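Local coordinates for protein Blo t 1 allergen (Blomia tropicalis, PDB 5JT8) that is a mite allergen of the papain family, probably made as a cysteine protease precursor whose propeptide blocks the enzyme until it is removed, at residues A[113-125]-A[282-294]. Residues are numbered along the deposited sequence; the frame is centred on the assembly and turned at random.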
ATOM      1  N   LEU A 113      21.996 -13.238  -4.032  1.00 43.06           N
ATOM      2  CA  LEU A 113      20.710 -12.811  -4.555  1.00 38.60           C
ATOM      3  C   LEU A 113      20.862 -12.323  -5.992  1.00 38.44           C
ATOM      4  O   LEU A 113      21.852 -11.679  -6.325  1.00 38.92           O
ATOM      5  CB  LEU A 113      20.113 -11.708  -3.675  1.00 32.04           C
ATOM      6  CG  LEU A 113      19.818 -12.115  -2.227  1.00 44.37           C
ATOM      7  CD1 LEU A 113      19.520 -10.918  -1.327  1.00 35.11           C
ATOM      8  CD2 LEU A 113      18.669 -13.105  -2.196  1.00 53.62           C
ATOM      9  N   PRO A 114      19.875 -12.632  -6.845  1.00 33.49           N
ATOM     10  CA  PRO A 114      19.942 -12.124  -8.212  1.00 35.67           C
ATOM     11  C   PRO A 114      19.840 -10.608  -8.195  1.00 38.76           C
ATOM     12  O   PRO A 114      19.209 -10.047  -7.288  1.00 35.33           O
ATOM     13  CB  PRO A 114      18.736 -12.771  -8.898  1.00 35.98           C
ATOM     14  CG  PRO A 114      17.842 -13.217  -7.797  1.00 37.94           C
ATOM     15  CD  PRO A 114      18.689 -13.475  -6.602  1.00 33.58           C
ATOM     16  N   GLN A 115      20.482  -9.961  -9.158  1.00 31.53           N
ATOM     17  CA  GLN A 115      20.479  -8.505  -9.237  1.00 33.55           C
ATOM     18  C   GLN A 115      19.059  -7.987  -9.464  1.00 34.56           C
ATOM     19  O   GLN A 115      18.681  -6.957  -8.914  1.00 39.16           O
ATOM     20  CB  GLN A 115      21.413  -8.010 -10.358  1.00 36.45           C
ATOM     21  CG  GLN A 115      21.485  -6.475 -10.450  1.00 44.46           C
ATOM     22  CD  GLN A 115      22.590  -5.957 -11.376  1.00 55.74           C
ATOM     23  OE1 GLN A 115      22.598  -6.240 -12.575  1.00 61.03           O
ATOM     24  NE2 GLN A 115      23.515  -5.175 -10.819  1.00 54.00           N
ATOM     25  N   ASN A 116      18.279  -8.696 -10.277  1.00 35.40           N
ATOM     26  CA  ASN A 116      16.892  -8.299 -10.548  1.00 34.86           C
ATOM     27  C   ASN A 116      15.925  -9.415 -10.231  1.00 33.51           C
ATOM     28  O   ASN A 116      16.192 -10.581 -10.506  1.00 36.52           O
ATOM     29  CB  ASN A 116      16.699  -7.887 -12.016  1.00 33.49           C
ATOM     30  CG  ASN A 116      17.628  -6.774 -12.440  1.00 44.63           C
ATOM     31  OD1 ASN A 116      17.435  -5.611 -12.082  1.00 44.85           O
ATOM     32  ND2 ASN A 116      18.643  -7.123 -13.215  1.00 43.02           N
ATOM     33  N   PHE A 117      14.785  -9.051  -9.673  1.00 29.49           N
ATOM     34  CA  PHE A 117      13.737 -10.010  -9.376  1.00 32.35           C
ATOM     35  C   PHE A 117      12.413  -9.246  -9.419  1.00 32.88           C
ATOM     36  O   PHE A 117      12.268  -8.218  -8.778  1.00 32.30           O
ATOM     37  CB  PHE A 117      13.971 -10.668  -8.010  1.00 34.11           C
ATOM     38  CG  PHE A 117      13.075 -11.846  -7.734  1.00 34.44           C
ATOM     39  CD1 PHE A 117      11.783 -11.664  -7.260  1.00 37.36           C
ATOM     40  CD2 PHE A 117      13.530 -13.142  -7.940  1.00 41.36           C
ATOM     41  CE1 PHE A 117      10.957 -12.753  -7.004  1.00 37.90           C
ATOM     42  CE2 PHE A 117      12.709 -14.233  -7.689  1.00 40.76           C
ATOM     43  CZ  PHE A 117      11.423 -14.039  -7.217  1.00 40.73           C
ATOM     44  N   ASP A 118      11.460  -9.742 -10.194  1.00 30.71           N
ATOM     45  CA  ASP A 118      10.198  -9.041 -10.398  1.00 35.26           C
ATOM     46  C   ASP A 118       9.062 -10.068 -10.469  1.00 34.55           C
ATOM     47  O   ASP A 118       8.916 -10.752 -11.476  1.00 31.02           O
ATOM     48  CB  ASP A 118      10.273  -8.197 -11.687  1.00 34.99           C
ATOM     49  CG  ASP A 118       9.103  -7.231 -11.846  1.00 32.75           C
ATOM     50  OD1 ASP A 118       8.105  -7.362 -11.115  1.00 35.21           O
ATOM     51  OD2 ASP A 118       9.185  -6.337 -12.708  1.00 28.52           O
ATOM     52  N   TRP A 119       8.265 -10.190  -9.408  1.00 30.43           N
ATOM     53  CA  TRP A 119       7.145 -11.132  -9.440  1.00 30.40           C
ATOM     54  C   TRP A 119       6.162 -10.843 -10.586  1.00 28.12           C
ATOM     55  O   TRP A 119       5.479 -11.756 -11.054  1.00 35.56           O
ATOM     56  CB  TRP A 119       6.397 -11.143  -8.105  1.00 27.21           C
ATOM     57  CG  TRP A 119       7.028 -12.020  -7.091  1.00 24.03           C
ATOM     58  CD1 TRP A 119       7.609 -11.627  -5.907  1.00 23.18           C
ATOM     59  CD2 TRP A 119       7.159 -13.448  -7.145  1.00 24.93           C
ATOM     60  NE1 TRP A 119       8.088 -12.724  -5.232  1.00 23.48           N
ATOM     61  CE2 TRP A 119       7.828 -13.852  -5.967  1.00 25.51           C
ATOM     62  CE3 TRP A 119       6.796 -14.423  -8.088  1.00 31.91           C
ATOM     63  CZ2 TRP A 119       8.124 -15.187  -5.692  1.00 24.65           C
ATOM     64  CZ3 TRP A 119       7.098 -15.751  -7.823  1.00 30.23           C
ATOM     65  CH2 TRP A 119       7.765 -16.123  -6.633  1.00 27.47           C
ATOM     66  N   ARG A 120       6.107  -9.599 -11.064  1.00 32.18           N
ATOM     67  CA  ARG A 120       5.246  -9.279 -12.214  1.00 34.07           C
ATOM     68  C   ARG A 120       5.621 -10.073 -13.470  1.00 40.62           C
ATOM     69  O   ARG A 120       4.809 -10.235 -14.385  1.00 34.51           O
ATOM     70  CB  ARG A 120       5.305  -7.793 -12.556  1.00 32.50           C
ATOM     71  CG  ARG A 120       4.824  -6.839 -11.474  1.00 38.24           C
ATOM     72  CD  ARG A 120       5.027  -5.389 -11.924  1.00 38.84           C
ATOM     73  NE  ARG A 120       6.443  -5.094 -12.139  1.00 35.58           N
ATOM     74  CZ  ARG A 120       6.929  -3.900 -12.463  1.00 36.91           C
ATOM     75  NH1 ARG A 120       6.109  -2.867 -12.613  1.00 40.29           N
ATOM     76  NH2 ARG A 120       8.244  -3.734 -12.633  1.00 30.06           N
ATOM     77  N   GLN A 121       6.861 -10.550 -13.518  1.00 40.36           N
ATOM     78  CA  GLN A 121       7.339 -11.290 -14.675  1.00 40.89           C
ATOM     79  C   GLN A 121       7.369 -12.779 -14.413  1.00 37.33           C
ATOM     80  O   GLN A 121       7.431 -13.563 -15.348  1.00 38.38           O
ATOM     81  CB  GLN A 121       8.735 -10.809 -15.095  1.00 52.14           C
ATOM     82  CG  GLN A 121       8.694  -9.542 -15.937  1.00 65.16           C
ATOM     83  CD  GLN A 121      10.050  -8.906 -16.114  1.00 80.12           C
ATOM     84  OE1 GLN A 121      10.996  -9.548 -16.571  1.00 90.81           O
ATOM     85  NE2 GLN A 121      10.157  -7.630 -15.760  1.00 81.48           N
ATOM     86  N   LYS A 122       7.330 -13.170 -13.144  1.00 39.61           N
ATOM     87  CA  LYS A 122       7.399 -14.587 -12.796  1.00 49.27           C
ATOM     88  C   LYS A 122       5.999 -15.189 -12.640  1.00 47.72           C
ATOM     89  O   LYS A 122       5.822 -16.409 -12.560  1.00 42.96           O
ATOM     90  CB  LYS A 122       8.204 -14.785 -11.504  1.00 51.10           C
ATOM     91  CG  LYS A 122       9.502 -13.995 -11.447  1.00 52.12           C
ATOM     92  CD  LYS A 122      10.544 -14.694 -10.596  1.00 53.38           C
ATOM     93  CE  LYS A 122      11.122 -15.906 -11.327  1.00 59.90           C
ATOM     94  NZ  LYS A 122      12.216 -16.573 -10.559  1.00 64.71           N
ATOM     95  N   ALA A 123       5.005 -14.316 -12.597  1.00 36.74           N
ATOM     96  CA  ALA A 123       3.657 -14.727 -12.286  1.00 36.78           C
ATOM     97  C   ALA A 123       2.718 -13.690 -12.853  1.00 39.52           C
ATOM     98  O   ALA A 123       3.114 -12.542 -13.090  1.00 35.29           O
ATOM     99  CB  ALA A 123       3.465 -14.869 -10.766  1.00 39.67           C
ATOM    100  N   ARG A 124       1.482 -14.096 -13.102  1.00 36.31           N
ATOM    101  CA  ARG A 124       0.492 -13.148 -13.562  1.00 45.97           C
ATOM    102  C   ARG A 124      -0.123 -12.597 -12.303  1.00 39.46           C
ATOM    103  O   ARG A 124      -0.945 -13.255 -11.693  1.00 38.37           O
ATOM    104  CB  ARG A 124      -0.559 -13.801 -14.470  1.00 56.10           C
ATOM    105  CG  ARG A 124      -0.573 -13.236 -15.893  1.00 70.63           C
ATOM    106  CD  ARG A 124      -1.788 -13.693 -16.714  1.00 79.67           C
ATOM    107  NE  ARG A 124      -2.266 -15.018 -16.323  1.00 83.69           N
ATOM    108  CZ  ARG A 124      -3.509 -15.275 -15.918  1.00 86.70           C
ATOM    109  NH1 ARG A 124      -4.405 -14.296 -15.862  1.00 89.53           N
ATOM    110  NH2 ARG A 124      -3.859 -16.512 -15.573  1.00 82.47           N
ATOM    111  N   LEU A 125       0.326 -11.422 -11.879  1.00 35.42           N
ATOM    112  CA  LEU A 125      -0.223 -10.809 -10.677  1.00 34.74           C
ATOM    113  C   LEU A 125      -1.545 -10.189 -11.040  1.00 33.69           C
ATOM    114  O   LEU A 125      -1.827  -9.982 -12.222  1.00 37.19           O
ATOM    115  CB  LEU A 125       0.729  -9.771 -10.102  1.00 29.44           C
ATOM    116  CG  LEU A 125       2.035 -10.411  -9.644  1.00 34.25           C
ATOM    117  CD1 LEU A 125       2.932  -9.362  -8.993  1.00 35.61           C
ATOM    118  CD2 LEU A 125       1.741 -11.572  -8.697  1.00 31.56           C
ATOM    119  N   ALA A 282       0.170   1.484   3.794  1.00 24.60           N
ATOM    120  CA  ALA A 282       0.580   0.106   3.517  1.00 24.42           C
ATOM    121  C   ALA A 282       0.593  -0.159   2.018  1.00 29.07           C
ATOM    122  O   ALA A 282      -0.345   0.200   1.330  1.00 26.32           O
ATOM    123  CB  ALA A 282      -0.344  -0.880   4.198  1.00 23.51           C
ATOM    124  N   VAL A 283       1.657  -0.791   1.526  1.00 27.32           N
ATOM    125  CA  VAL A 283       1.733  -1.191   0.117  1.00 25.70           C
ATOM    126  C   VAL A 283       2.443  -2.539   0.024  1.00 25.24           C
ATOM    127  O   VAL A 283       2.693  -3.168   1.051  1.00 23.37           O
ATOM    128  CB  VAL A 283       2.468  -0.159  -0.751  1.00 23.43           C
ATOM    129  CG1 VAL A 283       1.690   1.159  -0.815  1.00 24.84           C
ATOM    130  CG2 VAL A 283       3.904   0.075  -0.228  1.00 23.39           C
ATOM    131  N   ILE A 284       2.789  -2.954  -1.190  1.00 26.70           N
ATOM    132  CA  ILE A 284       3.398  -4.260  -1.439  1.00 25.93           C
ATOM    133  C   ILE A 284       4.714  -4.135  -2.205  1.00 25.46           C
ATOM    134  O   ILE A 284       4.788  -3.411  -3.195  1.00 25.89           O
ATOM    135  CB  ILE A 284       2.422  -5.170  -2.254  1.00 24.91           C
ATOM    136  CG1 ILE A 284       1.124  -5.415  -1.461  1.00 21.85           C
ATOM    137  CG2 ILE A 284       3.071  -6.488  -2.650  1.00 26.31           C
ATOM    138  CD1 ILE A 284      -0.003  -6.008  -2.330  1.00 22.45           C
ATOM    139  N   LEU A 285       5.747  -4.835  -1.744  1.00 25.67           N
ATOM    140  CA  LEU A 285       6.961  -5.012  -2.539  1.00 22.99           C
ATOM    141  C   LEU A 285       6.801  -6.255  -3.388  1.00 25.10           C
ATOM    142  O   LEU A 285       6.481  -7.323  -2.869  1.00 25.56           O
ATOM    143  CB  LEU A 285       8.201  -5.139  -1.654  1.00 20.84           C
ATOM    144  CG  LEU A 285       8.643  -3.949  -0.801  1.00 21.03           C
ATOM    145  CD1 LEU A 285       9.858  -4.330   0.051  1.00 20.70           C
ATOM    146  CD2 LEU A 285       8.970  -2.775  -1.720  1.00 26.98           C
ATOM    147  N   VAL A 286       7.006  -6.125  -4.692  1.00 21.97           N
ATOM    148  CA  VAL A 286       6.889  -7.275  -5.565  1.00 25.08           C
ATOM    149  C   VAL A 286       8.227  -7.625  -6.190  1.00 29.09           C
ATOM    150  O   VAL A 286       8.318  -8.557  -6.971  1.00 26.09           O
ATOM    151  CB  VAL A 286       5.866  -7.050  -6.693  1.00 28.56           C
ATOM    152  CG1 VAL A 286       4.455  -6.842  -6.123  1.00 23.56           C
ATOM    153  CG2 VAL A 286       6.290  -5.902  -7.586  1.00 23.91           C
ATOM    154  N   GLY A 287       9.263  -6.869  -5.848  1.00 26.30           N
ATOM    155  CA  GLY A 287      10.590  -7.164  -6.353  1.00 28.53           C
ATOM    156  C   GLY A 287      11.597  -6.036  -6.275  1.00 28.08           C
ATOM    157  O   GLY A 287      11.404  -5.037  -5.579  1.00 25.18           O
ATOM    158  N   TRP A 288      12.683  -6.198  -7.013  1.00 29.22           N
ATOM    159  CA  TRP A 288      13.749  -5.216  -7.006  1.00 30.60           C
ATOM    160  C   TRP A 288      14.540  -5.303  -8.278  1.00 31.34           C
ATOM    161  O   TRP A 288      14.439  -6.282  -9.019  1.00 28.63           O
ATOM    162  CB  TRP A 288      14.669  -5.438  -5.813  1.00 32.24           C
ATOM    163  CG  TRP A 288      15.485  -6.693  -5.939  1.00 32.91           C
ATOM    164  CD1 TRP A 288      16.695  -6.824  -6.549  1.00 32.26           C
ATOM    165  CD2 TRP A 288      15.141  -7.992  -5.448  1.00 27.97           C
ATOM    166  NE1 TRP A 288      17.136  -8.125  -6.463  1.00 30.84           N
ATOM    167  CE2 TRP A 288      16.205  -8.861  -5.783  1.00 32.77           C
ATOM    168  CE3 TRP A 288      14.051  -8.505  -4.739  1.00 35.11           C
ATOM    169  CZ2 TRP A 288      16.211 -10.209  -5.431  1.00 28.82           C
ATOM    170  CZ3 TRP A 288      14.052  -9.844  -4.399  1.00 32.67           C
ATOM    171  CH2 TRP A 288      15.127 -10.682  -4.751  1.00 28.28           C
ATOM    172  N   GLY A 289      15.348  -4.277  -8.511  1.00 27.61           N
ATOM    173  CA  GLY A 289      16.168  -4.204  -9.689  1.00 29.14           C
ATOM    174  C   GLY A 289      17.212  -3.121  -9.541  1.00 34.31           C
ATOM    175  O   GLY A 289      17.272  -2.439  -8.519  1.00 29.61           O
ATOM    176  N   THR A 290      18.036  -2.988 -10.573  1.00 35.39           N
ATOM    177  CA  THR A 290      19.078  -1.978 -10.652  1.00 35.42           C
ATOM    178  C   THR A 290      19.016  -1.331 -12.007  1.00 36.53           C
ATOM    179  O   THR A 290      19.056  -2.028 -13.015  1.00 40.91           O
ATOM    180  CB  THR A 290      20.490  -2.572 -10.469  1.00 39.62           C
ATOM    181  OG1 THR A 290      20.571  -3.259  -9.218  1.00 46.88           O
ATOM    182  CG2 THR A 290      21.539  -1.470 -10.514  1.00 47.61           C
ATOM    183  N   VAL A 291      18.927  -0.006 -12.052  1.00 39.93           N
ATOM    184  CA  VAL A 291      18.982   0.681 -13.334  1.00 40.42           C
ATOM    185  C   VAL A 291      20.125   1.693 -13.321  1.00 48.02           C
ATOM    186  O   VAL A 291      20.113   2.667 -12.569  1.00 43.95           O
ATOM    187  CB  VAL A 291      17.629   1.357 -13.706  1.00 36.87           C
ATOM    188  CG1 VAL A 291      17.094   2.223 -12.582  1.00 35.79           C
ATOM    189  CG2 VAL A 291      17.756   2.149 -15.019  1.00 38.89           C
ATOM    190  N   GLN A 292      21.136   1.407 -14.138  1.00 46.29           N
ATOM    191  CA  GLN A 292      22.314   2.254 -14.276  1.00 50.86           C
ATOM    192  C   GLN A 292      22.891   2.758 -12.952  1.00 48.64           C
ATOM    193  O   GLN A 292      22.935   3.958 -12.695  1.00 52.38           O
ATOM    194  CB  GLN A 292      21.958   3.409 -15.194  1.00 55.92           C
ATOM    195  CG  GLN A 292      21.382   2.867 -16.487  1.00 61.43           C
ATOM    196  CD  GLN A 292      21.176   3.919 -17.519  1.00 65.56           C
ATOM    197  OE1 GLN A 292      20.351   4.817 -17.346  1.00 70.37           O
ATOM    198  NE2 GLN A 292      21.938   3.837 -18.601  1.00 48.42           N
ATOM    199  N   GLY A 293      23.314   1.821 -12.111  1.00 44.33           N
ATOM    200  CA  GLY A 293      23.960   2.147 -10.855  1.00 43.59           C
ATOM    201  C   GLY A 293      23.020   2.326  -9.685  1.00 38.44           C
ATOM    202  O   GLY A 293      23.450   2.326  -8.535  1.00 44.80           O
ATOM    203  N   VAL A 294      21.730   2.466  -9.970  1.00 38.41           N
ATOM    204  CA  VAL A 294      20.747   2.746  -8.923  1.00 35.78           C
ATOM    205  C   VAL A 294      19.881   1.540  -8.537  1.00 33.88           C
ATOM    206  O   VAL A 294      19.043   1.092  -9.319  1.00 33.56           O
ATOM    207  CB  VAL A 294      19.827   3.892  -9.357  1.00 36.12           C
ATOM    208  CG1 VAL A 294      18.900   4.287  -8.202  1.00 39.99           C
ATOM    209  CG2 VAL A 294      20.662   5.083  -9.838  1.00 38.18           C
TER
HETATM  210  O   HOH W   1      19.519  -4.764  -7.632  1.00 33.03           O
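Trp288 and Phe117 face each other as an antiparallel hydrogen-bonded pair, and their side chains leave the sheet together. CG of Trp288 sits between its backbone N and carbonyl carbon (chi1 70°), which brings the indole back against 113-117. CB of Phe117 presses on one face of the indole's six-membered ring, 3.4 Å from the Trp288 CZ2 atom. The Phe117 ring points away from its own backbone N (chi1 -170°) and lies nearly parallel to the indole but slid off it, so the rings barely overlap. An indole suits this place because it is flat enough for that packing yet carries a donor: Trp288 NE1 gives its hydrogen to Pro114 O at 2.9 Å, with the oxygen in the ring plane. Phe117 N also bonds Trp288 O (2.9 Å), and Trp288 N bonds Phe117 O (2.7 Å).

Beyond it, Asn116 turns its amide back so that OD1 accepts from Thr290 N at 3.1 Å, as a backbone carbonyl would. A water donates to Gln115 O, and Asp295 bonds the Thr290 hydroxyl. Glycine suits the close approach: Gly287 CA comes to 3.1 Å from Phe117 O, and Gly289 CA to 3.1 Å from Asn116 OD1.

Toward the N-terminal end of strand 282-291, Trp119 N bonds Val286 O at 2.9 Å, while Trp119 NE1 reaches Ile244 O of helix 237-247. Asp118 N-caps the short turn: OD1 takes Arg120 N from above the carboxylate plane, and the guanidinium grips both oxygens side-on. This joins the short strand 117-118 antiparallel to strand 281-291 in the beta-sheet (R) domain of the papain-like fold.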